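PDB 2RFL: putative phosphohistidine phosphatase SixA from Agrobacterium tumefaciens, which probably hydrolyses phosphohistidine in phosphorylated proteins, as a member of the histidine phosphatase superfamily, which also includes phosphoglycerate mutases. Local coordinates for residues Y53-I58 with S109-G114. Sequence-based numbering, arbitrary orientation.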
ATOM      1  N   TYR A  53       3.694  -0.797  12.825  1.00 58.41           N
ATOM      2  CA  TYR A  53       3.939  -0.323  11.483  1.00 54.24           C
ATOM      3  C   TYR A  53       3.101   0.929  11.167  1.00 52.79           C
ATOM      4  O   TYR A  53       2.263   0.901  10.256  1.00 52.49           O
ATOM      5  CB  TYR A  53       3.657  -1.449  10.490  1.00 52.71           C
ATOM      6  CG  TYR A  53       4.682  -2.571  10.503  1.00 48.96           C
ATOM      7  CD1 TYR A  53       5.932  -2.399  11.094  1.00 46.76           C
ATOM      8  CD2 TYR A  53       4.421  -3.785   9.854  1.00 45.26           C
ATOM      9  CE1 TYR A  53       6.886  -3.426  11.095  1.00 44.80           C
ATOM     10  CE2 TYR A  53       5.347  -4.806   9.827  1.00 41.10           C
ATOM     11  CZ  TYR A  53       6.591  -4.638  10.469  1.00 43.14           C
ATOM     12  OH  TYR A  53       7.537  -5.661  10.482  1.00 37.45           O
ATOM     13  N   ARG A  54       3.354   2.008  11.919  1.00 50.48           N
ATOM     14  CA  ARG A  54       2.651   3.291  11.812  1.00 48.62           C
ATOM     15  C   ARG A  54       3.374   4.259  10.854  1.00 46.72           C
ATOM     16  O   ARG A  54       4.537   4.590  11.073  1.00 45.52           O
ATOM     17  CB  ARG A  54       2.483   3.936  13.203  1.00 49.70           C
ATOM     18  CG  ARG A  54       1.635   5.206  13.248  1.00 49.30           C
ATOM     19  CD  ARG A  54       1.834   6.022  14.512  1.00 50.26           C
ATOM     20  NE  ARG A  54       1.985   7.449  14.187  1.00 55.36           N
ATOM     21  CZ  ARG A  54       0.995   8.359  14.131  1.00 56.51           C
ATOM     22  NH1 ARG A  54       1.270   9.619  13.798  1.00 55.78           N
ATOM     23  NH2 ARG A  54      -0.267   8.032  14.385  1.00 53.18           N
ATOM     24  N   PRO A  55       2.686   4.694   9.775  1.00 45.10           N
ATOM     25  CA  PRO A  55       3.284   5.657   8.868  1.00 44.16           C
ATOM     26  C   PRO A  55       2.936   7.075   9.243  1.00 42.65           C
ATOM     27  O   PRO A  55       1.856   7.333   9.744  1.00 42.44           O
ATOM     28  CB  PRO A  55       2.673   5.281   7.505  1.00 44.27           C
ATOM     29  CG  PRO A  55       1.497   4.337   7.836  1.00 44.44           C
ATOM     30  CD  PRO A  55       1.352   4.296   9.307  1.00 44.74           C
ATOM     31  N   ASP A  56       3.877   7.982   9.014  1.00 41.17           N
ATOM     32  CA  ASP A  56       3.671   9.429   9.217  1.00 39.23           C
ATOM     33  C   ASP A  56       2.673   9.993   8.214  1.00 36.77           C
ATOM     34  O   ASP A  56       1.789  10.730   8.576  1.00 35.34           O
ATOM     35  CB  ASP A  56       5.001  10.152   9.078  1.00 38.83           C
ATOM     36  CG  ASP A  56       6.083   9.521   9.912  1.00 40.87           C
ATOM     37  OD1 ASP A  56       5.773   8.851  10.925  1.00 44.59           O
ATOM     38  OD2 ASP A  56       7.251   9.699   9.570  1.00 39.35           O
ATOM     39  N   LEU A  57       2.849   9.610   6.950  1.00 34.27           N
ATOM     40  CA  LEU A  57       1.990  10.023   5.832  1.00 31.36           C
ATOM     41  C   LEU A  57       1.396   8.833   5.017  1.00 28.52           C
ATOM     42  O   LEU A  57       2.119   7.908   4.638  1.00 26.10           O
ATOM     43  CB  LEU A  57       2.777  10.975   4.918  1.00 30.40           C
ATOM     44  CG  LEU A  57       2.134  11.304   3.562  1.00 26.56           C
ATOM     45  CD1 LEU A  57       0.950  12.267   3.614  1.00 22.26           C
ATOM     46  CD2 LEU A  57       3.220  11.795   2.629  1.00 23.42           C
ATOM     47  N   ILE A  58       0.091   8.885   4.775  1.00 26.44           N
ATOM     48  CA  ILE A  58      -0.613   7.947   3.895  1.00 25.68           C
ATOM     49  C   ILE A  58      -1.068   8.612   2.603  1.00 25.45           C
ATOM     50  O   ILE A  58      -1.885   9.533   2.661  1.00 24.68           O
ATOM     51  CB  ILE A  58      -1.900   7.349   4.547  1.00 25.64           C
ATOM     52  CG1 ILE A  58      -1.564   6.557   5.808  1.00 25.66           C
ATOM     53  CG2 ILE A  58      -2.651   6.449   3.554  1.00 26.07           C
ATOM     54  CD1 ILE A  58      -2.729   6.384   6.741  1.00 24.91           C
ATOM     55  N   SER A 109       8.532   7.938   7.397  1.00 45.09           N
ATOM     56  CA  SER A 109       7.844   6.764   6.847  1.00 43.73           C
ATOM     57  C   SER A 109       6.566   7.073   6.084  1.00 42.46           C
ATOM     58  O   SER A 109       5.729   7.862   6.502  1.00 41.12           O
ATOM     59  CB  SER A 109       7.615   5.641   7.889  1.00 43.68           C
ATOM     60  OG  SER A 109       7.072   6.102   9.100  1.00 43.92           O
ATOM     61  N   VAL A 110       6.417   6.407   4.952  1.00 41.80           N
ATOM     62  CA  VAL A 110       5.316   6.706   4.067  1.00 41.79           C
ATOM     63  C   VAL A 110       4.674   5.448   3.491  1.00 39.85           C
ATOM     64  O   VAL A 110       5.342   4.477   3.140  1.00 39.10           O
ATOM     65  CB  VAL A 110       5.722   7.748   2.969  1.00 41.65           C
ATOM     66  CG1 VAL A 110       7.037   7.372   2.381  1.00 45.17           C
ATOM     67  CG2 VAL A 110       4.676   7.840   1.858  1.00 41.70           C
HETATM   68  N   MSE A 111       3.355   5.506   3.415  1.00 38.08           N
HETATM   69  CA  MSE A 111       2.556   4.409   2.966  1.00 36.08           C
HETATM   70  C   MSE A 111       1.730   4.824   1.768  1.00 34.53           C
HETATM   71  O   MSE A 111       1.019   5.838   1.797  1.00 33.65           O
HETATM   72  CB  MSE A 111       1.623   3.932   4.058  1.00 36.46           C
HETATM   73  CG  MSE A 111       0.633   2.940   3.543  1.00 37.81           C
HETATM   74 SE   MSE A 111      -0.155   1.900   4.915  0.95 46.00          SE
HETATM   75  CE  MSE A 111      -1.885   2.853   5.199  1.00 36.84           C
ATOM     76  N   LEU A 112       1.809   4.014   0.727  1.00 32.55           N
ATOM     77  CA  LEU A 112       0.989   4.228  -0.433  1.00 32.10           C
ATOM     78  C   LEU A 112      -0.187   3.264  -0.434  1.00 31.54           C
ATOM     79  O   LEU A 112      -0.010   2.098  -0.147  1.00 31.88           O
ATOM     80  CB  LEU A 112       1.825   4.108  -1.722  1.00 31.29           C
ATOM     81  CG  LEU A 112       3.023   5.046  -1.920  1.00 32.14           C
ATOM     82  CD1 LEU A 112       3.290   4.962  -3.377  1.00 35.42           C
ATOM     83  CD2 LEU A 112       2.871   6.571  -1.525  1.00 31.46           C
ATOM     84  N   VAL A 113      -1.379   3.757  -0.772  1.00 31.01           N
ATOM     85  CA  VAL A 113      -2.590   2.915  -0.920  1.00 31.24           C
ATOM     86  C   VAL A 113      -3.187   3.061  -2.348  1.00 31.11           C
ATOM     87  O   VAL A 113      -3.897   4.005  -2.669  1.00 29.65           O
ATOM     88  CB  VAL A 113      -3.667   3.229   0.186  1.00 31.05           C
ATOM     89  CG1 VAL A 113      -4.931   2.306   0.092  1.00 31.25           C
ATOM     90  CG2 VAL A 113      -3.050   3.167   1.565  1.00 32.50           C
ATOM     91  N   GLY A 114      -2.888   2.092  -3.202  1.00 32.53           N
ATOM     92  CA  GLY A 114      -3.372   2.099  -4.595  1.00 32.29           C
ATOM     93  C   GLY A 114      -3.562   0.696  -5.126  1.00 31.89           C
ATOM     94  O   GLY A 114      -3.853  -0.222  -4.356  1.00 31.54           O
TER
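Strand 57-60 enters the sheet parallel to strand 109-114, and the side chains of I58 and M111 share one of its faces, with P55, from the loop just before the strand, packed beside M111. M111, present as selenomethionine, leaves its strand with CG anti to the backbone N (chi1 171°). The P55 ring, by CB and CG, runs beside the base of the M111 side chain, P55 CG standing 3.8 Å from M111 CB and also nearing SE, while the bend at chi3 brings M111 CE to I58 CG1 at 3.8 Å. I58 and V113 lie side by side, pointing the same way, and meet CG2 to CG2 at 3.9 Å. From helix 64-77, T70 packs on I58 and V113 and W73 on M111, while Y12 meets P55 and M111. On the reverse face L57 and V110 touch more loosely.

Backbone bonds set the register. M111 N donates to L57 O over 3.0 Å, nearly along the C=O axis, whereas S109 O receives two weak bonds, from D56 N and L57 N. Just ahead of the strand, D56 turns its carboxylate back, CG beside its own backbone N, and S109 N approaches D56 OD2 at 3.1 Å from above the carboxylate plane, so a side chain takes up the first N-H of strand 109-114. Flanked by strands 82-85 and 10-15, the pair is the middle of the parallel part of the mixed sheet in the alpha-beta-alpha sandwich of histidine phosphatases.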